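Local coordinates for protein pyruvate kinase 1 (Trypanosoma brucei brucei, PDB 4HYV) that probably catalyses the last step of glycolysis, transferring the phosphoryl group of phosphoenolpyruvate to ADP to give pyruvate and ATP, at residues 236-241 with 254-259; 213-218 with 240-245; 261-266 with 277-282; 294-299 with 327-332. All coordinates share one frame; numbering follows the deposited sequence.

Contact 1: residues 236-241 with 254-259; sequences IISKIE and EASNGI. With MG (magnesium ion), chain C; PEP (phosphoenolpyruvate), chain E.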
loop_
_atom_site.group_PDB
_atom_site.type_symbol
_atom_site.label_atom_id
_atom_site.label_comp_id
_atom_site.label_asym_id
_atom_site.label_seq_id
_atom_site.Cartn_x
_atom_site.Cartn_y
_atom_site.Cartn_z
ATOM N N ILE A 236 -9.401 29.505 21.598
ATOM C CA ILE A 236 -8.235 29.385 22.473
ATOM C C ILE A 236 -7.182 28.500 21.823
ATOM O O ILE A 236 -7.380 27.286 21.648
ATOM C CB ILE A 236 -8.587 28.826 23.890
ATOM C CG1 ILE A 236 -9.513 29.779 24.634
ATOM C CG2 ILE A 236 -7.326 28.640 24.727
ATOM C CD1 ILE A 236 -9.960 29.205 25.964
ATOM N N ILE A 237 -6.084 29.130 21.421
ATOM C CA ILE A 237 -4.964 28.430 20.858
ATOM C C ILE A 237 -3.915 28.250 21.964
ATOM O O ILE A 237 -3.337 29.235 22.473
ATOM C CB ILE A 237 -4.369 29.244 19.676
ATOM C CG1 ILE A 237 -5.469 29.660 18.690
ATOM C CG2 ILE A 237 -3.198 28.509 19.015
ATOM C CD1 ILE A 237 -6.060 28.525 17.904
ATOM N N SER A 238 -3.708 27.016 22.385
ATOM C CA SER A 238 -2.801 26.748 23.497
ATOM C C SER A 238 -1.363 26.673 23.012
ATOM O O SER A 238 -1.057 25.989 22.028
ATOM C CB SER A 238 -3.174 25.428 24.185
ATOM O OG SER A 238 -4.418 25.558 24.836
ATOM N N LYS A 239 -0.481 27.409 23.670
ATOM C CA LYS A 239 0.908 27.412 23.252
ATOM C C LYS A 239 1.651 26.314 24.024
ATOM O O LYS A 239 1.576 26.258 25.250
ATOM C CB LYS A 239 1.530 28.779 23.517
ATOM C CG LYS A 239 0.990 29.873 22.617
ATOM C CD LYS A 239 1.303 31.257 23.177
ATOM C CE LYS A 239 2.808 31.485 23.320
ATOM N NZ LYS A 239 3.079 32.918 23.685
ATOM N N ILE A 240 2.273 25.376 23.300
ATOM C CA ILE A 240 3.047 24.305 23.951
ATOM C C ILE A 240 4.502 24.722 23.988
ATOM O O ILE A 240 5.115 24.984 22.943
ATOM C CB ILE A 240 2.948 22.996 23.168
ATOM C CG1 ILE A 240 1.482 22.625 22.976
ATOM C CG2 ILE A 240 3.728 21.901 23.872
ATOM C CD1 ILE A 240 0.748 22.386 24.280
ATOM N N GLU A 241 4.983 24.990 25.187
ATOM C CA GLU A 241 6.295 25.533 25.353
ATOM C C GLU A 241 6.934 25.094 26.647
ATOM O O GLU A 241 7.971 25.620 27.034
ATOM C CB GLU A 241 6.311 27.068 25.200
ATOM C CG GLU A 241 5.188 27.806 25.895
ATOM C CD GLU A 241 5.235 29.295 25.624
ATOM O OE1 GLU A 241 6.279 29.794 25.108
ATOM O OE2 GLU A 241 4.238 29.984 25.951
ATOM N N GLU A 254 -7.567 18.285 23.154
ATOM C CA GLU A 254 -8.988 18.032 23.196
ATOM C C GLU A 254 -9.720 19.243 23.776
ATOM O O GLU A 254 -10.814 19.584 23.332
ATOM C CB GLU A 254 -9.326 16.773 23.971
ATOM C CG GLU A 254 -10.815 16.686 24.268
ATOM C CD GLU A 254 -11.224 15.363 24.860
ATOM O OE1 GLU A 254 -12.151 14.733 24.310
ATOM O OE2 GLU A 254 -10.654 14.970 25.900
ATOM N N ALA A 255 -9.073 19.939 24.702
ATOM C CA ALA A 255 -9.686 21.097 25.370
ATOM C C ALA A 255 -9.631 22.421 24.563
ATOM O O ALA A 255 -10.340 23.367 24.891
ATOM C CB ALA A 255 -9.069 21.295 26.746
ATOM N N SER A 256 -8.736 22.503 23.574
ATOM C CA SER A 256 -8.433 23.779 22.898
ATOM C C SER A 256 -9.132 23.853 21.541
ATOM O O SER A 256 -9.544 22.835 20.991
ATOM C CB SER A 256 -6.919 23.921 22.672
ATOM O OG SER A 256 -6.193 23.818 23.882
ATOM N N ASN A 257 -9.168 25.031 20.947
ATOM C CA ASN A 257 -9.600 25.135 19.548
ATOM C C ASN A 257 -8.454 24.950 18.590
ATOM O O ASN A 257 -8.669 24.743 17.398
ATOM C CB ASN A 257 -10.282 26.469 19.287
ATOM C CG ASN A 257 -11.320 26.811 20.362
ATOM O OD1 ASN A 257 -11.008 27.441 21.362
ATOM N ND2 ASN A 257 -12.546 26.379 20.154
ATOM N N GLY A 258 -7.227 25.022 19.115
ATOM C CA GLY A 258 -6.022 24.741 18.327
ATOM C C GLY A 258 -4.781 24.871 19.187
ATOM O O GLY A 258 -4.875 25.131 20.388
ATOM N N ILE A 259 -3.622 24.853 18.540
ATOM C CA ILE A 259 -2.352 24.733 19.228
ATOM C C ILE A 259 -1.297 25.615 18.526
ATOM O O ILE A 259 -1.250 25.694 17.272
ATOM C CB ILE A 259 -1.852 23.274 19.187
ATOM C CG1 ILE A 259 -2.785 22.355 19.985
ATOM C CG2 ILE A 259 -0.398 23.186 19.677
ATOM C CD1 ILE A 259 -2.858 22.691 21.469
HETATM MG MG MG C . 7.095 31.719 24.842
HETATM C C1 PEP E . 7.545 31.026 21.945
HETATM O O1 PEP E . 8.076 30.916 23.092
HETATM O "O2'" PEP E . 7.967 30.334 20.979
HETATM C C2 PEP E . 6.455 32.057 21.712
HETATM C C3 PEP E . 5.632 32.024 20.403
HETATM O O2 PEP E . 5.972 32.741 22.781
HETATM P P PEP E . 6.745 34.126 23.369
HETATM O O1P PEP E . 5.490 35.035 23.539
HETATM O O2P PEP E . 7.753 33.659 24.338
HETATM O O3P PEP E . 7.471 34.800 22.145
HETATM O O HOH W 1 5.377 32.309 25.770
#
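Strands 235-240 and 258-262, neighbours in the parallel eight-stranded barrel, pair at Ile237 with Gly258 and Ser238 with Ile259. The backbone bond from Ser238 N to Gly258 O spans 3.0 Å. Ile236 O accepts from Asn257 N and, weakly, from Gly258 N. CA-H...O contacts fill in between, from Ile237 CA to Gly258 O and from Ile259 CA to Ser238 O.

Polar side chains add to the pairing where the second strand has not yet begun. Asn257 OD1 takes the N-H of Ile236 over 2.6 Å in an almost straight bond (175° at the hydrogen), the donor standing out of the amide plane, and thus does the work of a backbone carbonyl. On the face carrying Ser238 and Ile259, Ser238 OG donates to Ser256 OG at 2.7 Å; Ser256 OG also meets Ile252 O, one turn back in the preceding helix.

Van der Waals contacts differ on the two faces. Ile237 CG2 lies against the backbone of Ile259, 3.5 Å from its C, and Ile237 CD1 rests over the bare CA of Gly258. Ile259, on the other face, sends CG2 to Ile240 CG1 at 3.8 Å.

At the C-terminal end of the first strand, Lys239 NZ donates to O2 of phosphoenolpyruvate (3.0 Å) and Glu241 OE1 binds the magnesium ion; a water joins NZ to Glu241 OE2.

Outside the barrel, helix 217-227 covers Ser238 and Ser256, while helices 249-255 and 275-289 pack on Ile240 and Ile259. Strand 208-211 continues the sheet beyond Ile237 and Lys239.

Contact 2: residues 213-218 with 240-245; sequences FIRTAE and IENHQG. With MG (magnesium ion), chain C; PEP (phosphoenolpyruvate), chain E.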
loop_
_atom_site.group_PDB
_atom_site.type_symbol
_atom_site.label_atom_id
_atom_site.label_comp_id
_atom_site.label_asym_id
_atom_site.label_seq_id
_atom_site.Cartn_x
_atom_site.Cartn_y
_atom_site.Cartn_z
ATOM N N PHE A 213 2.244 29.049 27.827
ATOM C CA PHE A 213 2.629 28.080 28.873
ATOM C C PHE A 213 1.536 27.135 29.319
ATOM O O PHE A 213 1.571 26.629 30.437
ATOM C CB PHE A 213 3.266 28.780 30.087
ATOM C CG PHE A 213 4.525 29.546 29.746
ATOM C CD1 PHE A 213 5.712 28.871 29.468
ATOM C CD2 PHE A 213 4.500 30.961 29.618
ATOM C CE1 PHE A 213 6.859 29.571 29.063
ATOM C CE2 PHE A 213 5.650 31.659 29.232
ATOM C CZ PHE A 213 6.825 30.961 28.944
ATOM N N ILE A 214 0.598 26.820 28.438
ATOM C CA ILE A 214 -0.440 25.872 28.824
ATOM C C ILE A 214 0.181 24.514 29.157
ATOM O O ILE A 214 1.005 23.995 28.399
ATOM C CB ILE A 214 -1.500 25.708 27.733
ATOM C CG1 ILE A 214 -2.345 26.984 27.616
ATOM C CG2 ILE A 214 -2.358 24.500 28.038
ATOM C CD1 ILE A 214 -3.109 27.336 28.882
ATOM N N ARG A 215 -0.183 23.959 30.307
ATOM C CA ARG A 215 0.433 22.716 30.789
ATOM C C ARG A 215 -0.567 21.577 30.885
ATOM O O ARG A 215 -0.174 20.404 30.869
ATOM C CB ARG A 215 1.094 22.936 32.145
ATOM C CG ARG A 215 2.441 23.628 32.052
ATOM C CD ARG A 215 3.218 23.547 33.363
ATOM N NE ARG A 215 2.743 24.523 34.330
ATOM C CZ ARG A 215 2.586 24.282 35.636
ATOM N NH1 ARG A 215 2.883 23.090 36.145
ATOM N NH2 ARG A 215 2.133 25.238 36.441
ATOM N N THR A 216 -1.853 21.915 31.039
ATOM C CA THR A 216 -2.905 20.896 31.281
ATOM C C THR A 216 -4.223 21.350 30.639
ATOM O O THR A 216 -4.419 22.539 30.392
ATOM C CB THR A 216 -3.197 20.757 32.799
ATOM O OG1 THR A 216 -3.678 22.022 33.272
ATOM C CG2 THR A 216 -1.906 20.357 33.583
ATOM N N ALA A 217 -5.152 20.424 30.453
ATOM C CA ALA A 217 -6.460 20.784 29.951
ATOM C C ALA A 217 -7.143 21.709 30.944
ATOM O O ALA A 217 -7.842 22.642 30.548
ATOM C CB ALA A 217 -7.294 19.547 29.714
ATOM N N GLU A 218 -6.879 21.489 32.237
ATOM C CA GLU A 218 -7.421 22.335 33.302
ATOM C C GLU A 218 -7.047 23.818 33.089
ATOM O O GLU A 218 -7.906 24.705 33.146
ATOM C CB GLU A 218 -6.944 21.833 34.686
ATOM C CG GLU A 218 -7.720 22.393 35.890
ATOM C CD GLU A 218 -9.204 22.684 35.593
ATOM O OE1 GLU A 218 -9.667 23.816 35.879
ATOM O OE2 GLU A 218 -9.910 21.789 35.068
ATOM N N ILE A 240 2.273 25.376 23.300
ATOM C CA ILE A 240 3.047 24.305 23.951
ATOM C C ILE A 240 4.502 24.722 23.988
ATOM O O ILE A 240 5.115 24.984 22.943
ATOM C CB ILE A 240 2.948 22.996 23.168
ATOM C CG1 ILE A 240 1.482 22.625 22.976
ATOM C CG2 ILE A 240 3.728 21.901 23.872
ATOM C CD1 ILE A 240 0.748 22.386 24.280
ATOM N N GLU A 241 4.983 24.990 25.187
ATOM C CA GLU A 241 6.295 25.533 25.353
ATOM C C GLU A 241 6.934 25.094 26.647
ATOM O O GLU A 241 7.971 25.620 27.034
ATOM C CB GLU A 241 6.311 27.068 25.200
ATOM C CG GLU A 241 5.188 27.806 25.895
ATOM C CD GLU A 241 5.235 29.295 25.624
ATOM O OE1 GLU A 241 6.279 29.794 25.108
ATOM O OE2 GLU A 241 4.238 29.984 25.951
ATOM N N ASN A 242 6.458 23.979 27.182
ATOM C CA ASN A 242 7.236 23.270 28.178
ATOM C C ASN A 242 7.000 21.778 28.181
ATOM O O ASN A 242 6.177 21.232 27.415
ATOM C CB ASN A 242 6.967 23.834 29.576
ATOM C CG ASN A 242 5.496 23.916 29.875
ATOM O OD1 ASN A 242 4.731 23.045 29.470
ATOM N ND2 ASN A 242 5.068 25.037 30.419
ATOM N N HIS A 243 7.765 21.118 29.027
ATOM C CA HIS A 243 7.814 19.681 29.095
ATOM C C HIS A 243 6.429 19.072 29.365
ATOM O O HIS A 243 6.038 18.083 28.743
ATOM C CB HIS A 243 8.809 19.299 30.190
ATOM C CG HIS A 243 8.808 17.852 30.518
ATOM N ND1 HIS A 243 9.482 16.945 29.777
ATOM C CD2 HIS A 243 8.073 17.129 31.459
ATOM C CE1 HIS A 243 9.229 15.710 30.248
ATOM N NE2 HIS A 243 8.370 15.823 31.280
ATOM N N GLN A 244 5.711 19.640 30.323
ATOM C CA GLN A 244 4.387 19.180 30.680
ATOM C C GLN A 244 3.385 19.371 29.553
ATOM O O GLN A 244 2.466 18.549 29.381
ATOM C CB GLN A 244 3.901 19.964 31.880
ATOM C CG GLN A 244 3.885 19.198 33.161
ATOM C CD GLN A 244 3.071 19.910 34.218
ATOM O OE1 GLN A 244 3.450 20.988 34.670
ATOM N NE2 GLN A 244 1.896 19.358 34.548
ATOM N N GLY A 245 3.476 20.519 28.867
ATOM C CA GLY A 245 2.630 20.760 27.708
ATOM C C GLY A 245 2.762 19.642 26.682
ATOM O O GLY A 245 1.763 19.134 26.136
HETATM MG MG MG C . 7.095 31.719 24.842
HETATM C C1 PEP E . 7.545 31.026 21.945
HETATM O O1 PEP E . 8.076 30.916 23.092
HETATM O "O2'" PEP E . 7.967 30.334 20.979
HETATM C C2 PEP E . 6.455 32.057 21.712
HETATM C C3 PEP E . 5.632 32.024 20.403
HETATM O O2 PEP E . 5.972 32.741 22.781
HETATM P P PEP E . 6.745 34.126 23.369
HETATM O O1P PEP E . 5.490 35.035 23.539
HETATM O O2P PEP E . 7.753 33.659 24.338
HETATM O O3P PEP E . 7.471 34.800 22.145
HETATM O O HOH W 2 3.352 24.747 27.491
HETATM O O HOH W 1 5.377 32.309 25.770
#
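The ring of Phe213 lies flat on the carboxylate of Glu241, a metal ligand: the two planes are only 8° apart, and OE2 sits 3.7 Å above the ring, over its centre. Both residues belong to loops at the C-terminal ends of adjacent strands of the TIM barrel, the end that carries the active site.

The same residue pair is tied through the backbone. Phe213 N donates to Glu241 OE2 over 2.9 Å, reaching the oxygen on its anti side and close to the carboxylate plane. Water 1 donates to OE2 as well, while OE1 coordinates the magnesium ion at 2.1 Å. Ring, amide and metal together should fix the rotation of the carboxylate. Glu241 CG stands between its own N and carbonyl carbon (chi1 44°), and from there the extended chain carries the carboxylate under the ring and on to the metal. Asp265, another magnesium ligand, also touches Phe213. A second water accepts from Glu241 N and lies 2.6 Å from Ile214 O, to which it can donate.

Further from the metal, the aliphatic part of Arg215 lies against the head of helix 243-247. Its CG is 3.4 Å from Asn242 ND2, with the guanidinium nearly perpendicular to the amide plane. NH1 appears to donate to Gln244 OE1, although the position of that oxygen is doubtful. Thr216 turns its OG1 to Gln219 N, capping helix 217-227.

Asn242 caps the other helix: its OD1 accepts from Gly245 N at 2.9 Å, nearly along the C=O axis.

Contact 3: residues 261-266 with 277-282; sequences VARGDL and VAQMCI. With MG (magnesium ion), chain C; PEP (phosphoenolpyruvate), chain E.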
loop_
_atom_site.group_PDB
_atom_site.type_symbol
_atom_site.label_atom_id
_atom_site.label_comp_id
_atom_site.label_asym_id
_atom_site.label_seq_id
_atom_site.Cartn_x
_atom_site.Cartn_y
_atom_site.Cartn_z
ATOM N N VAL A 261 2.892 25.482 18.374
ATOM C CA VAL A 261 4.197 24.954 18.786
ATOM C C VAL A 261 5.130 26.126 19.061
ATOM O O VAL A 261 5.644 26.759 18.123
ATOM C CB VAL A 261 4.853 24.055 17.715
ATOM C CG1 VAL A 261 6.065 23.351 18.319
ATOM C CG2 VAL A 261 3.835 23.049 17.176
ATOM N N ALA A 262 5.268 26.475 20.333
ATOM C CA ALA A 262 5.887 27.739 20.701
ATOM C C ALA A 262 7.380 27.499 20.915
ATOM O O ALA A 262 7.822 27.259 22.043
ATOM C CB ALA A 262 5.231 28.293 21.972
ATOM N N ARG A 263 8.128 27.445 19.810
ATOM C CA ARG A 263 9.413 26.772 19.797
ATOM C C ARG A 263 10.463 27.533 20.626
ATOM O O ARG A 263 11.444 26.958 21.043
ATOM C CB ARG A 263 9.898 26.547 18.349
ATOM C CG ARG A 263 9.061 25.497 17.567
ATOM C CD ARG A 263 9.694 25.188 16.217
ATOM N NE ARG A 263 10.028 26.407 15.474
ATOM C CZ ARG A 263 10.609 26.405 14.283
ATOM N NH1 ARG A 263 10.841 25.251 13.674
ATOM N NH2 ARG A 263 10.960 27.556 13.691
ATOM N N GLY A 264 10.227 28.829 20.859
ATOM C CA GLY A 264 11.179 29.678 21.574
ATOM C C GLY A 264 11.360 29.227 23.027
ATOM O O GLY A 264 12.394 28.654 23.379
ATOM N N ASP A 265 10.315 29.363 23.842
ATOM C CA ASP A 265 10.364 28.759 25.174
ATOM C C ASP A 265 10.546 27.242 25.174
ATOM O O ASP A 265 11.315 26.697 25.984
ATOM C CB ASP A 265 9.172 29.188 26.039
ATOM C CG ASP A 265 9.302 30.632 26.510
ATOM O OD1 ASP A 265 8.670 31.524 25.886
ATOM O OD2 ASP A 265 10.191 30.893 27.348
ATOM N N LEU A 266 9.886 26.552 24.248
ATOM C CA LEU A 266 10.007 25.084 24.230
ATOM C C LEU A 266 11.468 24.645 24.158
ATOM O O LEU A 266 11.859 23.649 24.764
ATOM C CB LEU A 266 9.208 24.496 23.075
ATOM C CG LEU A 266 9.119 22.974 22.983
ATOM C CD1 LEU A 266 8.456 22.453 24.263
ATOM C CD2 LEU A 266 8.303 22.581 21.741
ATOM N N VAL A 277 11.277 16.754 17.061
ATOM C CA VAL A 277 10.373 15.646 17.360
ATOM C C VAL A 277 9.032 16.130 17.891
ATOM O O VAL A 277 8.003 15.670 17.459
ATOM C CB VAL A 277 10.987 14.669 18.384
ATOM C CG1 VAL A 277 9.934 13.650 18.826
ATOM C CG2 VAL A 277 12.211 13.963 17.789
ATOM N N ALA A 278 9.049 17.010 18.890
ATOM C CA ALA A 278 7.812 17.576 19.424
ATOM C C ALA A 278 6.965 18.192 18.299
ATOM O O ALA A 278 5.755 18.060 18.286
ATOM C CB ALA A 278 8.129 18.641 20.479
ATOM N N GLN A 279 7.606 18.988 17.459
ATOM C CA GLN A 279 6.930 19.694 16.387
ATOM C C GLN A 279 6.200 18.705 15.500
ATOM O O GLN A 279 5.025 18.882 15.209
ATOM C CB GLN A 279 7.951 20.485 15.540
ATOM C CG GLN A 279 7.290 21.279 14.463
ATOM C CD GLN A 279 8.246 22.135 13.646
ATOM O OE1 GLN A 279 9.116 22.811 14.195
ATOM N NE2 GLN A 279 7.991 22.211 12.341
ATOM N N MET A 280 6.919 17.693 15.021
ATOM C CA MET A 280 6.331 16.686 14.144
ATOM C C MET A 280 5.131 16.014 14.798
ATOM O O MET A 280 4.095 15.810 14.170
ATOM C CB MET A 280 7.356 15.636 13.787
ATOM C CG MET A 280 8.423 16.156 12.821
ATOM S SD MET A 280 9.612 14.889 12.314
ATOM C CE MET A 280 10.149 14.272 13.862
ATOM N N CYS A 281 5.286 15.673 16.072
ATOM C CA CYS A 281 4.264 14.947 16.802
ATOM C C CYS A 281 3.016 15.843 17.013
ATOM O O CYS A 281 1.905 15.448 16.714
ATOM C CB CYS A 281 4.836 14.487 18.152
ATOM S SG CYS A 281 3.649 13.654 19.204
ATOM N N ILE A 282 3.235 17.076 17.455
ATOM C CA ILE A 282 2.138 17.978 17.756
ATOM C C ILE A 282 1.355 18.357 16.512
ATOM O O ILE A 282 0.120 18.253 16.483
ATOM C CB ILE A 282 2.632 19.215 18.497
ATOM C CG1 ILE A 282 3.138 18.815 19.902
ATOM C CG2 ILE A 282 1.545 20.275 18.614
ATOM C CD1 ILE A 282 4.016 19.891 20.515
HETATM MG MG MG C . 7.095 31.719 24.842
HETATM C C1 PEP E . 7.545 31.026 21.945
HETATM O O1 PEP E . 8.076 30.916 23.092
HETATM O "O2'" PEP E . 7.967 30.334 20.979
HETATM C C2 PEP E . 6.455 32.057 21.712
HETATM C C3 PEP E . 5.632 32.024 20.403
HETATM O O2 PEP E . 5.972 32.741 22.781
HETATM P P PEP E . 6.745 34.126 23.369
HETATM O O1P PEP E . 5.490 35.035 23.539
HETATM O O2P PEP E . 7.753 33.659 24.338
HETATM O O3P PEP E . 7.471 34.800 22.145
HETATM O O HOH W 1 5.377 32.309 25.770
#
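Val261, Gln279 and Ile282 bury the most surface where helix 275-289 packs on the outer side of strand 258-262 in the TIM barrel. Val261 points out of the strand at the helix and divides its two methyls between successive turns. CG1, anti to the backbone N (chi1 -170°), faces the backbone of Gln279 at 4.2 Å from its CA, while CG2 meets Ile282 CG2 at 3.9 Å. One turn earlier in the helix, Ala278 CB receives Leu266 CD2.

Gln279 stands out from the helix on an extended chain and brings its amide to Arg263, whose guanidinium also has Asp316 as a salt-bridge partner and bonds to the carbonyls of Ala296 and Thr297. The arginine is therefore gripped from several directions in a buried place. The first turn of helix 263-269 leads into the active site: Asp265 OD1 binds the magnesium ion at 1.9 Å, and Asp265 N donates to O1 of phosphoenolpyruvate in an almost straight bond. Arg311 of the second subunit donates to the carbonyls of Arg263 and Gly264.

Between the segments a single hydrogen bond forms: Arg263 NH1 meets Gln279 OE1 at 3.0 Å, on a lone pair in the carbonyl plane, with the amide turned 57° from the guanidinium.

Contact 4: residues 294-299 with 327-332; sequences ICATQM and CVMLSG. With PEP (phosphoenolpyruvate), chain E.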
loop_
_atom_site.group_PDB
_atom_site.type_symbol
_atom_site.label_atom_id
_atom_site.label_comp_id
_atom_site.label_asym_id
_atom_site.label_seq_id
_atom_site.Cartn_x
_atom_site.Cartn_y
_atom_site.Cartn_z
ATOM N N ILE A 294 -0.276 26.131 14.620
ATOM C CA ILE A 294 0.678 27.190 14.204
ATOM C C ILE A 294 2.082 26.803 14.633
ATOM O O ILE A 294 2.300 26.420 15.776
ATOM C CB ILE A 294 0.337 28.497 14.898
ATOM C CG1 ILE A 294 -1.158 28.793 14.756
ATOM C CG2 ILE A 294 1.184 29.630 14.369
ATOM C CD1 ILE A 294 -1.610 29.970 15.613
ATOM N N CYS A 295 3.018 26.838 13.688
ATOM C CA CYS A 295 4.412 26.731 13.999
ATOM C C CYS A 295 5.043 28.140 14.221
ATOM O O CYS A 295 4.906 29.022 13.382
ATOM C CB CYS A 295 5.122 26.009 12.879
ATOM S SG CYS A 295 6.827 25.656 13.307
ATOM N N ALA A 296 5.759 28.321 15.335
ATOM C CA ALA A 296 6.238 29.642 15.733
ATOM C C ALA A 296 7.730 29.689 16.065
ATOM O O ALA A 296 8.298 28.723 16.552
ATOM C CB ALA A 296 5.421 30.192 16.899
ATOM N N THR A 297 8.342 30.835 15.760
ATOM C CA THR A 297 9.499 31.386 16.473
ATOM C C THR A 297 10.835 31.097 15.770
ATOM O O THR A 297 11.161 29.945 15.476
ATOM C CB THR A 297 9.577 30.988 17.960
ATOM O OG1 THR A 297 8.405 31.475 18.677
ATOM C CG2 THR A 297 10.871 31.580 18.584
ATOM N N GLN A 298 11.538 32.170 15.431
ATOM C CA GLN A 298 12.820 32.104 14.735
ATOM C C GLN A 298 12.780 31.439 13.353
ATOM O O GLN A 298 13.804 30.986 12.857
ATOM C CB GLN A 298 13.886 31.446 15.609
ATOM C CG GLN A 298 14.245 32.241 16.860
ATOM C CD GLN A 298 15.440 31.640 17.580
ATOM O OE1 GLN A 298 15.623 30.402 17.615
ATOM N NE2 GLN A 298 16.342 32.503 18.017
ATOM N N MET A 299 11.630 31.457 12.694
ATOM C CA MET A 299 11.537 30.850 11.353
ATOM C C MET A 299 12.364 31.560 10.293
ATOM O O MET A 299 12.929 30.925 9.419
ATOM C CB MET A 299 10.079 30.713 10.924
ATOM C CG MET A 299 9.246 29.980 11.976
ATOM S SD MET A 299 7.764 29.213 11.324
ATOM C CE MET A 299 8.437 27.734 10.561
ATOM N N CYS A 327 -0.461 27.172 9.782
ATOM C CA CYS A 327 0.098 28.502 9.818
ATOM C C CYS A 327 1.552 28.460 10.170
ATOM O O CYS A 327 1.974 27.665 11.018
ATOM C CB CYS A 327 -0.616 29.362 10.873
ATOM S SG CYS A 327 -2.420 29.417 10.676
ATOM N N VAL A 328 2.268 29.480 9.712
ATOM C CA VAL A 328 3.564 29.753 10.218
ATOM C C VAL A 328 3.588 31.170 10.735
ATOM O O VAL A 328 2.767 31.971 10.357
ATOM C CB VAL A 328 4.629 29.545 9.125
ATOM C CG1 VAL A 328 4.807 28.047 8.876
ATOM C CG2 VAL A 328 4.222 30.261 7.828
ATOM N N MET A 329 4.454 31.430 11.707
ATOM C CA MET A 329 4.419 32.680 12.438
ATOM C C MET A 329 5.737 33.492 12.380
ATOM O O MET A 329 6.825 32.933 12.259
ATOM C CB MET A 329 4.043 32.423 13.881
ATOM C CG MET A 329 3.811 33.699 14.674
ATOM S SD MET A 329 2.959 33.325 16.209
ATOM C CE MET A 329 4.312 33.509 17.378
ATOM N N LEU A 330 5.609 34.802 12.530
ATOM C CA LEU A 330 6.752 35.711 12.616
ATOM C C LEU A 330 6.634 36.493 13.901
ATOM O O LEU A 330 5.522 36.930 14.275
ATOM C CB LEU A 330 6.753 36.684 11.444
ATOM C CG LEU A 330 7.000 35.995 10.118
ATOM C CD1 LEU A 330 6.563 36.846 8.940
ATOM C CD2 LEU A 330 8.457 35.583 10.023
ATOM N N SER A 331 7.761 36.679 14.585
ATOM C CA SER A 331 7.761 37.430 15.830
ATOM C C SER A 331 8.551 38.733 15.703
ATOM O O SER A 331 8.051 39.697 15.136
ATOM C CB SER A 331 8.256 36.564 16.988
ATOM O OG SER A 331 7.315 35.515 17.262
ATOM N N GLY A 332 9.799 38.735 16.166
ATOM C CA GLY A 332 10.664 39.900 16.012
ATOM C C GLY A 332 10.828 40.346 14.571
ATOM O O GLY A 332 10.954 41.565 14.291
HETATM C C1 PEP E . 7.545 31.026 21.945
HETATM O O1 PEP E . 8.076 30.916 23.092
HETATM O "O2'" PEP E . 7.967 30.334 20.979
HETATM C C2 PEP E . 6.455 32.057 21.712
HETATM C C3 PEP E . 5.632 32.024 20.403
HETATM O O2 PEP E . 5.972 32.741 22.781
HETATM P P PEP E . 6.745 34.126 23.369
HETATM O O1P PEP E . 5.490 35.035 23.539
HETATM O O2P PEP E . 7.753 33.659 24.338
HETATM O O3P PEP E . 7.471 34.800 22.145
HETATM O O HOH W 3 7.181 33.511 15.157
HETATM O O HOH W 4 8.193 34.273 19.365
HETATM O O HOH W 5 9.384 33.263 13.426
#
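The end of Met329 packs against Ala296: its CE comes to 3.5 Å from Ala296 CB, and the thioether runs alongside this small methyl, into the barrel interior, toward phosphoenolpyruvate. With CG anti to the backbone N (chi1 -173°) and a bend at the thioether, CE ends 3.6 Å from C3 of phosphoenolpyruvate, while the root of the chain, CB, sits against Ile294 CG2. On the same face Ile294 CG2 also meets Cys327 CB at 3.9 Å.

The opposite face has its own fit. Met299, beyond the strand end, folds back so that SD lies 3.8 Å from Val328 CB, the two side chains crossing at about a right angle, and its CE reaches Val328 CG1.

Beneath these side chains the parallel strands are paired at Ile294 with Cys327 and Cys295 with Val328. Cys295 N donates to Cys327 O over 3.0 Å; the return bond from Met329 N to Cys295 O is weak. Past the pairing the chains diverge and waters link them. One donates to Thr297 OG1 and to the phosphate oxygen O3P and also bonds Ser331 OG; Thr297 OG1 itself donates to O2' of the substrate at 2.6 Å, though the position of O2' is less certain.

This is the last beta-alpha-beta unit of the barrel. Helix 311-323 covers Cys295, Met299 and Val328, helix 340-356 lies on Val328, and strands 258-262 and 23-27 flank the pair, the latter closing the barrel.

From the N terminus, contact 2 opens first, at the loop after strand 208-211, and closes beyond strand 235-240, around helix 217-227. Contact 1 starts inside that span and shares Ile240 and Glu241 with it, so the two loops interlock; it closes through helices 243-247 and 249-255 onto strand 258-262. Contact 3 follows in series, returning helix 275-289 to that strand, and contact 4 joins the seventh and eighth barrel strands. Backbone bonds link strand 258-262 to the strands of contacts 1 and 4. Glu241 of contacts 1 and 2 and Asp265 of contact 3 share the magnesium ion, and phosphoenolpyruvate extends to contact 4.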